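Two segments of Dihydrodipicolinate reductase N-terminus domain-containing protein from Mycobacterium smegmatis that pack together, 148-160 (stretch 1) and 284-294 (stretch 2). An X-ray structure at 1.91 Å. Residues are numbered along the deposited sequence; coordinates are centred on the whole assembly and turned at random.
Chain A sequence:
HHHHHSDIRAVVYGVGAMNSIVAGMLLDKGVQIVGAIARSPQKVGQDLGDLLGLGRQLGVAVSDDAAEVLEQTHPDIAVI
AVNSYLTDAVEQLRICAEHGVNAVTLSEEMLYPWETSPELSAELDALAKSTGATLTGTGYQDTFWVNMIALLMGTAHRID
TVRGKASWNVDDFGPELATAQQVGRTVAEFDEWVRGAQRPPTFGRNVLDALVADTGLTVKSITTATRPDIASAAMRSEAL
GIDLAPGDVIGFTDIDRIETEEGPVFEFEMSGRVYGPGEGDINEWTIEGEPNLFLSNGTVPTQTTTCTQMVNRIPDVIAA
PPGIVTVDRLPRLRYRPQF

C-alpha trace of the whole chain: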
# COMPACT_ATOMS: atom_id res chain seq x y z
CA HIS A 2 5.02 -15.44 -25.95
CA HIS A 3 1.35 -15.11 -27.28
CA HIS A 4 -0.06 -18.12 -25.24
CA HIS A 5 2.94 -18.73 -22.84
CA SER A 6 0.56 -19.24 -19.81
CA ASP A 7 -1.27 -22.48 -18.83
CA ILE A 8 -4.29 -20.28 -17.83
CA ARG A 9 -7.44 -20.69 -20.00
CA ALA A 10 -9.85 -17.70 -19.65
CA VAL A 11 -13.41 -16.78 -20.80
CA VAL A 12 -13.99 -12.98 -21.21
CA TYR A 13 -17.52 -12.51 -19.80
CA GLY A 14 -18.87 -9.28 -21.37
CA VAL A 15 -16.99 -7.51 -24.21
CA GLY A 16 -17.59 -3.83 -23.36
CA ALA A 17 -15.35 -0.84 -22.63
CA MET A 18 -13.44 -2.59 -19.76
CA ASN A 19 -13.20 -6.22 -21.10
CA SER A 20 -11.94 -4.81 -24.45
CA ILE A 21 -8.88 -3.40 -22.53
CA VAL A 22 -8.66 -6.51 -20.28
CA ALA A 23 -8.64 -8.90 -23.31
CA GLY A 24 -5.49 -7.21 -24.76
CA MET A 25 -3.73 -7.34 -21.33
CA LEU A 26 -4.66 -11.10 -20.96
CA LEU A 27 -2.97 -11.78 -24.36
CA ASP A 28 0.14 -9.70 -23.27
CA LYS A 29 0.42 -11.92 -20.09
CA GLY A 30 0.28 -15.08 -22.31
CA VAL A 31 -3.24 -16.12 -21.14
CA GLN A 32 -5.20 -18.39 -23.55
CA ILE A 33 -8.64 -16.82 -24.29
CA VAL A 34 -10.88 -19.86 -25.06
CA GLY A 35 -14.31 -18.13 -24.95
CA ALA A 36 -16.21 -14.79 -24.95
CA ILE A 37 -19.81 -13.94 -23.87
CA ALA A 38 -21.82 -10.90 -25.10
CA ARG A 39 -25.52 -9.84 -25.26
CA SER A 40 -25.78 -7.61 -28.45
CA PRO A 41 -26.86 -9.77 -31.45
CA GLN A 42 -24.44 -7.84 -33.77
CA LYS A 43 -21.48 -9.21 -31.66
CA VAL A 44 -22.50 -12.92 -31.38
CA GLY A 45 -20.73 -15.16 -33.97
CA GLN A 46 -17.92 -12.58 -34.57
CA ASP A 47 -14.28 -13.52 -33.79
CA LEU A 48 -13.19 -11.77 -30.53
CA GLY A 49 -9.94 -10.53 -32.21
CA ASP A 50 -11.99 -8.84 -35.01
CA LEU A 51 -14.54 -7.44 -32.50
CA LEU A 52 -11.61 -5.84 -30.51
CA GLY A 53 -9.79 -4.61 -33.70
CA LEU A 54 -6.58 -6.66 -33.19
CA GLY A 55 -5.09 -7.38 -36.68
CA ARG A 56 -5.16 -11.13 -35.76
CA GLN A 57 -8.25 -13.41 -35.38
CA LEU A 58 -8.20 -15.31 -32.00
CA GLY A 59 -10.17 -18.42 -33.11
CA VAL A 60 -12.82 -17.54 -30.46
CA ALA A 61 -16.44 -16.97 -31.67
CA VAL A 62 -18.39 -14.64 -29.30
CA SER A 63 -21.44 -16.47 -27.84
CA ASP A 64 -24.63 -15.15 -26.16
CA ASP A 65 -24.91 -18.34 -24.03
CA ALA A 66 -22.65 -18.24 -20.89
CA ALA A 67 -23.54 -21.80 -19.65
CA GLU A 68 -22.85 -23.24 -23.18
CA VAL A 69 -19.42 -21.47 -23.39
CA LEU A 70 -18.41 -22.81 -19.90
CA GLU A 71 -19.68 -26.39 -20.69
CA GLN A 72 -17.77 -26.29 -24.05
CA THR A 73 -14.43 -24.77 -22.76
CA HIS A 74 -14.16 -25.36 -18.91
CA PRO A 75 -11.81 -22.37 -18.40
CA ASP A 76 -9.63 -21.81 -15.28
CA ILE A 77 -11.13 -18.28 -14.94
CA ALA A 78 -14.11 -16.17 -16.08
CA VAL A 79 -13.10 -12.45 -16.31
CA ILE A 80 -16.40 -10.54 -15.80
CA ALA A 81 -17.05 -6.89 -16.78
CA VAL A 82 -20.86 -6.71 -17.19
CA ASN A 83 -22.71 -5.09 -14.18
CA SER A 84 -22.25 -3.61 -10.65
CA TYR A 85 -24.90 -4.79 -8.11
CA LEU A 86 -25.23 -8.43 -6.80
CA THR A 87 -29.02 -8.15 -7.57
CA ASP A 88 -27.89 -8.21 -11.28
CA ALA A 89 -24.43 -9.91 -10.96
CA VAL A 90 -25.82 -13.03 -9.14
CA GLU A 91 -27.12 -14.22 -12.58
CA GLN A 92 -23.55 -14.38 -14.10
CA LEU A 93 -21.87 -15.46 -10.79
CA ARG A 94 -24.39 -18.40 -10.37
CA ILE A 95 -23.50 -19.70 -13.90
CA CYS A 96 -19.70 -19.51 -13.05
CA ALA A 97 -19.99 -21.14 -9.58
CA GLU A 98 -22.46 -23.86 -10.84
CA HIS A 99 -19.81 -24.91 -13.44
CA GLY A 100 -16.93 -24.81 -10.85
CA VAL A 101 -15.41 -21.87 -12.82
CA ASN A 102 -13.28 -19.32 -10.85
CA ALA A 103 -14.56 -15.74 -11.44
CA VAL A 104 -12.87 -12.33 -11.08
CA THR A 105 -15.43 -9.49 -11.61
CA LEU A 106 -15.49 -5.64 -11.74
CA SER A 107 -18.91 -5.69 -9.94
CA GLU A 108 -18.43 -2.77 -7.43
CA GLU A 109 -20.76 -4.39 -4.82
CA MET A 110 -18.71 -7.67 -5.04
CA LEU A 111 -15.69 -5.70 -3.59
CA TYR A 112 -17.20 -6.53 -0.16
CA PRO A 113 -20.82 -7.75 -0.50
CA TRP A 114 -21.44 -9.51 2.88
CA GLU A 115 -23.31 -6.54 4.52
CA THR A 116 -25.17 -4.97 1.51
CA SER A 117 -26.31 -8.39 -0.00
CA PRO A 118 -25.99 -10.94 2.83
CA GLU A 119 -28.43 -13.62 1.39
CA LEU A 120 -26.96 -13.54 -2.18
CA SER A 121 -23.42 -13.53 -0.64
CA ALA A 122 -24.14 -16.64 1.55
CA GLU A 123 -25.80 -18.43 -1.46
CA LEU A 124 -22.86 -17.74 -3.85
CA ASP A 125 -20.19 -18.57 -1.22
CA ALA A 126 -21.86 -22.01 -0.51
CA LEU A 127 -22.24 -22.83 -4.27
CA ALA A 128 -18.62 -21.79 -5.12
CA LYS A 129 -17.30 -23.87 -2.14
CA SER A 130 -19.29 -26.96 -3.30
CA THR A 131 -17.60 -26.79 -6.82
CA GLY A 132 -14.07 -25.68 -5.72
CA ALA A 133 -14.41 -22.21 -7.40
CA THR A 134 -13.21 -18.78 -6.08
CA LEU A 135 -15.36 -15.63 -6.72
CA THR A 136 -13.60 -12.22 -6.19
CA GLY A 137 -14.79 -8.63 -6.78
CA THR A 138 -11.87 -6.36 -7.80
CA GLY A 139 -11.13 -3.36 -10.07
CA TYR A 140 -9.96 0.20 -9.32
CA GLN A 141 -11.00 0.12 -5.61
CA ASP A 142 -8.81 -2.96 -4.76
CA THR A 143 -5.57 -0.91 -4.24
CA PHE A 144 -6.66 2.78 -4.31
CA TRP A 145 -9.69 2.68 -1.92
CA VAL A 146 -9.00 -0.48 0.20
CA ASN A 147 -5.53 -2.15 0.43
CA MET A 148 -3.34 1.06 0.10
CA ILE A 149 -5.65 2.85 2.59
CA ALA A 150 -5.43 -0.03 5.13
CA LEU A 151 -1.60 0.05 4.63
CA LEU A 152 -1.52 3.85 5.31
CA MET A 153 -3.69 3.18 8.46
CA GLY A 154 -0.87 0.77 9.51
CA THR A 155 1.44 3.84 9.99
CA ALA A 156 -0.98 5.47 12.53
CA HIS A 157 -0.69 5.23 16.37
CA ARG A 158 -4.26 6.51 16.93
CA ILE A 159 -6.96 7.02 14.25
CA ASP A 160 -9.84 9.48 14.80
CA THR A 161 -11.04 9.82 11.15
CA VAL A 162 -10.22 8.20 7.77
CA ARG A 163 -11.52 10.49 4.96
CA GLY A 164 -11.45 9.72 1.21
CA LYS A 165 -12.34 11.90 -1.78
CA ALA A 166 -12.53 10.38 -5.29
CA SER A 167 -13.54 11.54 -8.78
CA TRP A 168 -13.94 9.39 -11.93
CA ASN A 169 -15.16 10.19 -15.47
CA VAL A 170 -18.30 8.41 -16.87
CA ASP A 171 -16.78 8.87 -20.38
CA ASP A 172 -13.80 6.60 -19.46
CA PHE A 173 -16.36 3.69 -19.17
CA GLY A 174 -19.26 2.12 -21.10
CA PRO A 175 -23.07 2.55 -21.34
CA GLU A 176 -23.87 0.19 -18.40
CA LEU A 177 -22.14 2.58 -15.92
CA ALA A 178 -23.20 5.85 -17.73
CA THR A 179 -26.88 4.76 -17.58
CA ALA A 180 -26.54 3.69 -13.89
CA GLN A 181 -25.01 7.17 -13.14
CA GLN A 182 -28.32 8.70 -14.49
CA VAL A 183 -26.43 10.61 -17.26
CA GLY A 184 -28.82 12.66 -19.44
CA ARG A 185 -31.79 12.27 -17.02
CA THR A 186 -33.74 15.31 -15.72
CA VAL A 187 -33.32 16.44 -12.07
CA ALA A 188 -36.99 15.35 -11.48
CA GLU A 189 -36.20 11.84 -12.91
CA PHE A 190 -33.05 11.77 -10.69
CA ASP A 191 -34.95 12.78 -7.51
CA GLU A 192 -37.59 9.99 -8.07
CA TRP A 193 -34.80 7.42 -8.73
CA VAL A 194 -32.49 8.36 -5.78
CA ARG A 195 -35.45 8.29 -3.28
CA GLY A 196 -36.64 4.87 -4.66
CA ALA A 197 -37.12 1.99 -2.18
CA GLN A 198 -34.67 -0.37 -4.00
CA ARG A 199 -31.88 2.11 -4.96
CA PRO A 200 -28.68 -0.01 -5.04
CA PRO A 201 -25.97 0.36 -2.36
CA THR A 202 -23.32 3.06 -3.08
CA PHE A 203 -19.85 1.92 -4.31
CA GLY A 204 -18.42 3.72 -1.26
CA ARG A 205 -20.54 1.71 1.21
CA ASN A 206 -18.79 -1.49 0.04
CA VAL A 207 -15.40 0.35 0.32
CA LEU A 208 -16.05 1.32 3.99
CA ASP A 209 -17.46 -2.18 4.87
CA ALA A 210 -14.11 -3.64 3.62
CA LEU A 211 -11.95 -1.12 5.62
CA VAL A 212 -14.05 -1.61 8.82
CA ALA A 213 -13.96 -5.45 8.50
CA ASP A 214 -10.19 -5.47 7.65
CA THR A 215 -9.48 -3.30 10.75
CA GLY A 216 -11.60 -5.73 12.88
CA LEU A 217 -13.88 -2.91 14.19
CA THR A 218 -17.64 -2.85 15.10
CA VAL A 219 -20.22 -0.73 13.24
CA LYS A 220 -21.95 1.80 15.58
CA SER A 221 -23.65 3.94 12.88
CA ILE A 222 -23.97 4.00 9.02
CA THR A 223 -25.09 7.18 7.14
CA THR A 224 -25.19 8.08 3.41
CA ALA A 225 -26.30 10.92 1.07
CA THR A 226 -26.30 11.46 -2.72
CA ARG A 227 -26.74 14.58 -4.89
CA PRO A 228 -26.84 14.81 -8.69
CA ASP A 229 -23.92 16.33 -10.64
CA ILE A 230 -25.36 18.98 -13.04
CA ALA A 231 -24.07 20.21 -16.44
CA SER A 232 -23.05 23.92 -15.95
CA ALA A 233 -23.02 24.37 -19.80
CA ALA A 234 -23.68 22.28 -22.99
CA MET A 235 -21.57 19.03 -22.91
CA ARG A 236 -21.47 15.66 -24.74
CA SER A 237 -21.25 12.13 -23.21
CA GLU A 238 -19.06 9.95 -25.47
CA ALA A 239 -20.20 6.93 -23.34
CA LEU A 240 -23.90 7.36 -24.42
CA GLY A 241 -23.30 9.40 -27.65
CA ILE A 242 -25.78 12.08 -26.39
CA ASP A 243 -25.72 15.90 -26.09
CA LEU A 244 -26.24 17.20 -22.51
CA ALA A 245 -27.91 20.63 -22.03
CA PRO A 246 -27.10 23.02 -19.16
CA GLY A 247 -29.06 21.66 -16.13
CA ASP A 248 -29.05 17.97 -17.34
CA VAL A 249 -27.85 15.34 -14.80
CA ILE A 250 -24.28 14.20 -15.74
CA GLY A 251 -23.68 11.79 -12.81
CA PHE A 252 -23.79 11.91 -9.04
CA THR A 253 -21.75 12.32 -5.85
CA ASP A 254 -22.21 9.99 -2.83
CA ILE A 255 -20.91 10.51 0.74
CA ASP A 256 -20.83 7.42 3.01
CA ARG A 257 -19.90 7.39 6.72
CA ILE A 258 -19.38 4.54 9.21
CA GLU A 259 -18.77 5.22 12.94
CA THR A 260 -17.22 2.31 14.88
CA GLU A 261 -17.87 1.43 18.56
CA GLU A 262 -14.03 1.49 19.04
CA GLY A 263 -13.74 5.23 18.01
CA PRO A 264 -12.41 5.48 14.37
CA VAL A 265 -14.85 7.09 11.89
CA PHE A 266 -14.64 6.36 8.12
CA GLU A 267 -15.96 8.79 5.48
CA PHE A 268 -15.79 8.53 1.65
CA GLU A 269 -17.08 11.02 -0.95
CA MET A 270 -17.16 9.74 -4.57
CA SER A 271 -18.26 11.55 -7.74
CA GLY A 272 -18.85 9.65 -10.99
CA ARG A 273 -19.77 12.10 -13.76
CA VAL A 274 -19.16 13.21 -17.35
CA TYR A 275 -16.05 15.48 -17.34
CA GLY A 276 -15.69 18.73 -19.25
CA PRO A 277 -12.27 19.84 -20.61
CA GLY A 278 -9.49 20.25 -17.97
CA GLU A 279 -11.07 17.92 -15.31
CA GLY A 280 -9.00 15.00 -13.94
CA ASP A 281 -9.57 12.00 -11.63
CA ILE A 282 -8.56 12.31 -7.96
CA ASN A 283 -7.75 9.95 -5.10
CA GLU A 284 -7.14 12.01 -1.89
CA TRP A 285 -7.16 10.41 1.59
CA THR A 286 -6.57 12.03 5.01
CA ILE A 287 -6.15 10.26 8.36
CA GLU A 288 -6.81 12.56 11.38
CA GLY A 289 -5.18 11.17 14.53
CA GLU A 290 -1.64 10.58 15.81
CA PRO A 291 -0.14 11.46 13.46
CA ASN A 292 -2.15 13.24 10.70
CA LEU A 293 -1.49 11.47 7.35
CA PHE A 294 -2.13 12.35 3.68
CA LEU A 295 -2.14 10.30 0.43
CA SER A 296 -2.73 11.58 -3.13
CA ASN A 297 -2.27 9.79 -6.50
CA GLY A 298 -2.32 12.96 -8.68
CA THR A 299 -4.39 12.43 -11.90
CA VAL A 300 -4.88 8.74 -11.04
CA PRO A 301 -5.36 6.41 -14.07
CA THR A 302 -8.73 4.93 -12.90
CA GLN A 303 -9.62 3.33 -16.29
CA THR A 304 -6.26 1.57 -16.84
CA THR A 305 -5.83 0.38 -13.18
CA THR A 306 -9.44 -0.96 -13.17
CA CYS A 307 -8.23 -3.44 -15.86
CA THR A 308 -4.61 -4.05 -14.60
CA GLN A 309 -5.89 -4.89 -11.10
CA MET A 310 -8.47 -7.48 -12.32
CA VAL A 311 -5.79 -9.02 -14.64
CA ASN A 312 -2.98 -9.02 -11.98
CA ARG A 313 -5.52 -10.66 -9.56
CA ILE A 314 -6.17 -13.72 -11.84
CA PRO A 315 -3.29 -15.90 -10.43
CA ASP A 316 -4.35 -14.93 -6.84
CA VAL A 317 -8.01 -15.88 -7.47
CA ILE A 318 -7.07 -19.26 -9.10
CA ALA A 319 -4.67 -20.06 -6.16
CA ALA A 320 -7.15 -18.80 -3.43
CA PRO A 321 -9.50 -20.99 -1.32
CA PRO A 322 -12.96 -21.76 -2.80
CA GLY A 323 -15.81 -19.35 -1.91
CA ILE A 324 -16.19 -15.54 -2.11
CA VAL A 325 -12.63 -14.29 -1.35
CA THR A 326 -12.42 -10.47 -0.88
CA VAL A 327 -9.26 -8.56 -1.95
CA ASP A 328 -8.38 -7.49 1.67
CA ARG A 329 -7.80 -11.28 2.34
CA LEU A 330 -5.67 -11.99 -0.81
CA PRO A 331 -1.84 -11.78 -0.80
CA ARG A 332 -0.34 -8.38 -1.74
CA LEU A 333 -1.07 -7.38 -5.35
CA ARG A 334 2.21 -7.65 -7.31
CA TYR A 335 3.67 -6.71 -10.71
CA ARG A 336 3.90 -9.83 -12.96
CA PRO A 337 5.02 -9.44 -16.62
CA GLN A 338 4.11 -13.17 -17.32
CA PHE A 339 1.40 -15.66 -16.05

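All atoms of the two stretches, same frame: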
# COMPACT_ATOMS: atom_id res chain seq x y z
N MET A 148 -4.34 -0.02 -0.13
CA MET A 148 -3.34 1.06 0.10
C MET A 148 -3.80 1.93 1.27
O MET A 148 -2.93 2.46 2.01
CB MET A 148 -3.19 1.96 -1.14
CG MET A 148 -1.96 2.87 -1.01
SD MET A 148 -1.66 3.71 -2.56
CE MET A 148 -0.69 2.43 -3.34
N ILE A 149 -5.10 2.06 1.47
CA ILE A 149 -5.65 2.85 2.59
C ILE A 149 -5.44 2.10 3.90
O ILE A 149 -4.97 2.73 4.88
CB ILE A 149 -7.12 3.25 2.36
CG1 ILE A 149 -7.33 3.98 1.03
CG2 ILE A 149 -7.63 4.08 3.52
CD1 ILE A 149 -6.30 5.07 0.73
N ALA A 150 -5.72 0.80 3.94
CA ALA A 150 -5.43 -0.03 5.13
C ALA A 150 -3.92 0.02 5.44
O ALA A 150 -3.55 0.07 6.63
CB ALA A 150 -5.92 -1.44 4.92
N LEU A 151 -3.06 -0.03 4.42
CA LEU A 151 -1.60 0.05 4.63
C LEU A 151 -1.24 1.40 5.27
O LEU A 151 -0.45 1.43 6.23
CB LEU A 151 -0.89 -0.18 3.29
CG LEU A 151 0.64 -0.08 3.32
CD1 LEU A 151 1.26 -1.02 4.33
CD2 LEU A 151 1.23 -0.37 1.94
N LEU A 152 -1.78 2.50 4.75
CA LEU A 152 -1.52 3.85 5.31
C LEU A 152 -1.97 3.89 6.78
O LEU A 152 -1.23 4.44 7.62
CB LEU A 152 -2.27 4.91 4.50
CG LEU A 152 -2.02 6.35 4.93
CD1 LEU A 152 -0.61 6.75 4.52
CD2 LEU A 152 -3.05 7.28 4.33
N MET A 153 -3.15 3.31 7.07
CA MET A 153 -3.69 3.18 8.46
C MET A 153 -2.69 2.44 9.37
O MET A 153 -2.59 2.76 10.57
CB MET A 153 -5.04 2.46 8.45
CG MET A 153 -6.15 3.30 7.85
SD MET A 153 -7.64 2.28 7.58
CE MET A 153 -7.97 1.77 9.27
N GLY A 154 -1.93 1.51 8.80
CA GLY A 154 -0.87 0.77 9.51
C GLY A 154 0.26 1.66 10.01
O GLY A 154 1.08 1.16 10.78
N THR A 155 0.37 2.90 9.54
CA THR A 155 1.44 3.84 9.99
C THR A 155 0.91 4.76 11.10
O THR A 155 1.69 5.65 11.56
CB THR A 155 2.02 4.62 8.82
OG1 THR A 155 1.11 5.63 8.40
CG2 THR A 155 2.40 3.71 7.69
N ALA A 156 -0.36 4.59 11.51
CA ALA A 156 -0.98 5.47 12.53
C ALA A 156 -0.83 4.83 13.91
O ALA A 156 -0.85 3.59 14.00
CB ALA A 156 -2.42 5.72 12.20
N HIS A 157 -0.63 5.65 14.94
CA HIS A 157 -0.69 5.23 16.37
C HIS A 157 -2.14 5.25 16.85
O HIS A 157 -2.57 4.31 17.49
CB HIS A 157 0.16 6.15 17.26
CG HIS A 157 0.28 5.63 18.65
ND1 HIS A 157 -0.10 6.37 19.75
CD2 HIS A 157 0.72 4.44 19.12
CE1 HIS A 157 0.10 5.65 20.83
NE2 HIS A 157 0.63 4.48 20.47
N ARG A 158 -2.83 6.34 16.58
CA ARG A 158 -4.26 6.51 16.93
C ARG A 158 -4.98 7.09 15.72
O ARG A 158 -4.49 8.08 15.15
CB ARG A 158 -4.42 7.40 18.16
CG ARG A 158 -5.82 7.33 18.75
CD ARG A 158 -6.14 8.47 19.71
NE ARG A 158 -6.44 9.71 19.00
CZ ARG A 158 -5.70 10.82 19.01
NH1 ARG A 158 -6.09 11.87 18.31
NH2 ARG A 158 -4.58 10.89 19.71
N ILE A 159 -6.12 6.51 15.37
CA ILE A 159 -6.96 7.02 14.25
C ILE A 159 -8.24 7.61 14.83
O ILE A 159 -8.96 6.85 15.53
CB ILE A 159 -7.24 5.89 13.24
CG1 ILE A 159 -5.94 5.41 12.58
CG2 ILE A 159 -8.29 6.35 12.22
CD1 ILE A 159 -6.11 4.20 11.66
N ASP A 160 -8.53 8.87 14.52
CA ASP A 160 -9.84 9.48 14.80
C ASP A 160 -10.73 9.34 13.56
O ASP A 160 -11.84 8.84 13.71
CB ASP A 160 -9.70 10.95 15.20
CG ASP A 160 -8.85 11.12 16.45
OD1 ASP A 160 -8.93 10.24 17.32
OD2 ASP A 160 -8.08 12.10 16.52
N GLU A 284 -7.73 11.20 -2.99
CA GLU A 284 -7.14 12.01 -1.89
C GLU A 284 -7.68 11.49 -0.57
O GLU A 284 -8.91 11.49 -0.39
CB GLU A 284 -7.44 13.49 -2.03
CG GLU A 284 -6.87 14.12 -3.27
CD GLU A 284 -7.24 15.59 -3.46
OE1 GLU A 284 -8.09 16.15 -2.71
OE2 GLU A 284 -6.73 16.17 -4.41
N TRP A 285 -6.79 11.00 0.28
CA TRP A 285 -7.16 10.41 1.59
C TRP A 285 -6.39 11.13 2.71
O TRP A 285 -5.20 11.41 2.56
CB TRP A 285 -6.89 8.92 1.62
CG TRP A 285 -7.81 8.18 0.72
CD1 TRP A 285 -7.75 8.14 -0.64
CD2 TRP A 285 -8.95 7.39 1.10
NE1 TRP A 285 -8.74 7.32 -1.12
CE2 TRP A 285 -9.52 6.89 -0.09
CE3 TRP A 285 -9.54 7.05 2.32
CZ2 TRP A 285 -10.66 6.07 -0.09
CZ3 TRP A 285 -10.67 6.26 2.31
CH2 TRP A 285 -11.22 5.77 1.12
N THR A 286 -7.12 11.42 3.77
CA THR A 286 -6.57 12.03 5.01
C THR A 286 -6.90 11.08 6.16
O THR A 286 -8.02 10.58 6.21
CB THR A 286 -7.18 13.40 5.24
OG1 THR A 286 -6.87 14.22 4.12
CG2 THR A 286 -6.70 14.03 6.53
N ILE A 287 -5.92 10.87 7.02
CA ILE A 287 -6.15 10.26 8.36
C ILE A 287 -5.90 11.34 9.41
O ILE A 287 -4.79 11.90 9.43
CB ILE A 287 -5.27 9.03 8.56
CG1 ILE A 287 -5.55 8.00 7.46
CG2 ILE A 287 -5.48 8.44 9.94
CD1 ILE A 287 -4.66 6.78 7.54
N GLU A 288 -6.92 11.67 10.19
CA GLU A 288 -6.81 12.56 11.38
C GLU A 288 -6.59 11.67 12.59
O GLU A 288 -7.38 10.72 12.81
CB GLU A 288 -8.05 13.44 11.52
CG GLU A 288 -8.21 14.40 10.35
CD GLU A 288 -9.54 15.12 10.31
OE1 GLU A 288 -9.59 16.24 9.80
OE2 GLU A 288 -10.54 14.55 10.77
N GLY A 289 -5.51 11.93 13.31
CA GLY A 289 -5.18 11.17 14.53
C GLY A 289 -3.77 11.48 14.95
O GLY A 289 -3.35 12.62 14.74
N GLU A 290 -3.08 10.49 15.47
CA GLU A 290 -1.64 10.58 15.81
C GLU A 290 -0.92 9.60 14.89
O GLU A 290 -1.06 8.39 15.05
CB GLU A 290 -1.45 10.26 17.30
CG GLU A 290 -0.00 10.37 17.77
CD GLU A 290 0.28 9.98 19.21
OE1 GLU A 290 -0.68 9.94 20.03
OE2 GLU A 290 1.47 9.69 19.51
N PRO A 291 -0.18 10.06 13.86
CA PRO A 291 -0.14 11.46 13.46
C PRO A 291 -1.25 11.73 12.43
O PRO A 291 -1.97 10.80 12.10
CB PRO A 291 1.23 11.54 12.77
CG PRO A 291 1.32 10.23 12.05
CD PRO A 291 0.65 9.22 12.97
N ASN A 292 -1.33 12.94 11.90
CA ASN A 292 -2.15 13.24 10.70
C ASN A 292 -1.40 12.76 9.46
O ASN A 292 -0.17 13.02 9.35
CB ASN A 292 -2.51 14.72 10.56
CG ASN A 292 -3.38 15.21 11.71
OD1 ASN A 292 -4.20 14.46 12.25
ND2 ASN A 292 -3.17 16.46 12.12
N LEU A 293 -2.10 12.07 8.56
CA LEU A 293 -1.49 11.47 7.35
C LEU A 293 -2.27 11.91 6.12
O LEU A 293 -3.48 12.21 6.24
CB LEU A 293 -1.50 9.95 7.47
CG LEU A 293 -0.61 9.40 8.57
CD1 LEU A 293 -1.15 8.06 9.05
CD2 LEU A 293 0.83 9.28 8.10
N PHE A 294 -1.57 11.96 4.99
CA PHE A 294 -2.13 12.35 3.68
C PHE A 294 -1.63 11.38 2.60
O PHE A 294 -0.46 10.95 2.64
CB PHE A 294 -1.74 13.78 3.35
CG PHE A 294 -2.38 14.29 2.08
CD1 PHE A 294 -3.74 14.56 2.03
CD2 PHE A 294 -1.62 14.46 0.94
CE1 PHE A 294 -4.33 15.01 0.85
CE2 PHE A 294 -2.22 14.90 -0.24
CZ PHE A 294 -3.57 15.19 -0.28

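The most unusual feature of this contact is a glycine set into a short antiparallel ladder, in a place where a side chain would not fit. Gly 289 lies opposite Ile 159 as a non-hydrogen-bonded pair, the CA atoms 4.5 Å apart, with phi/psi of 168/-144°. An ideal CB built on Gly 289 would fall 2.0 Å from Arg 158 O, a clash. The bare CA instead approaches that oxygen directly: Gly 289 CA to Arg 158 O is 3.2 Å, with 141° at the hydrogen, consistent with a CA-H...O contact.

Conventional hydrogen bonds surround this point. Arg 158 and Glu 290 form the hydrogen-bonded pair, with Arg 158 N to Glu 290 O at 3.1 Å (168°) and Glu 290 N to Arg 158 O at 2.8 Å (154°). Glu 290 O also accepts from His 157 N at 2.8 Å, so one carbonyl serves two consecutive amides just before the cis peptide bond to Pro 291. Asp 160 N to Glu 288 O, 2.8 Å, extends the pairing past the glycine. The Arg 158 guanidinium lies with one face over Glu 290 N and Gly 289 C, while its NH1 forms a salt bridge to Asp 160 OD2 at 2.7 Å.

The helical part packs through apolar side chains. Its axis runs 10.0 Å from that of strand 284-288 at 28°, and Ile 149 and Leu 152 point toward the other stretch. Ile 149 CD1 sits 3.5 Å from the centroid of the Trp 285 five-membered ring, only 10° off the normal, which identifies a CH-pi contact over the face. Ile 287 CD1 meets Leu 152 CD2 at 3.6 Å and Met 153 CG at 3.8 Å. Beyond the helical segment, Ala 156 CB reaches Leu 293 CD1 at 4.1 Å, continuing the apolar packing toward the ladder.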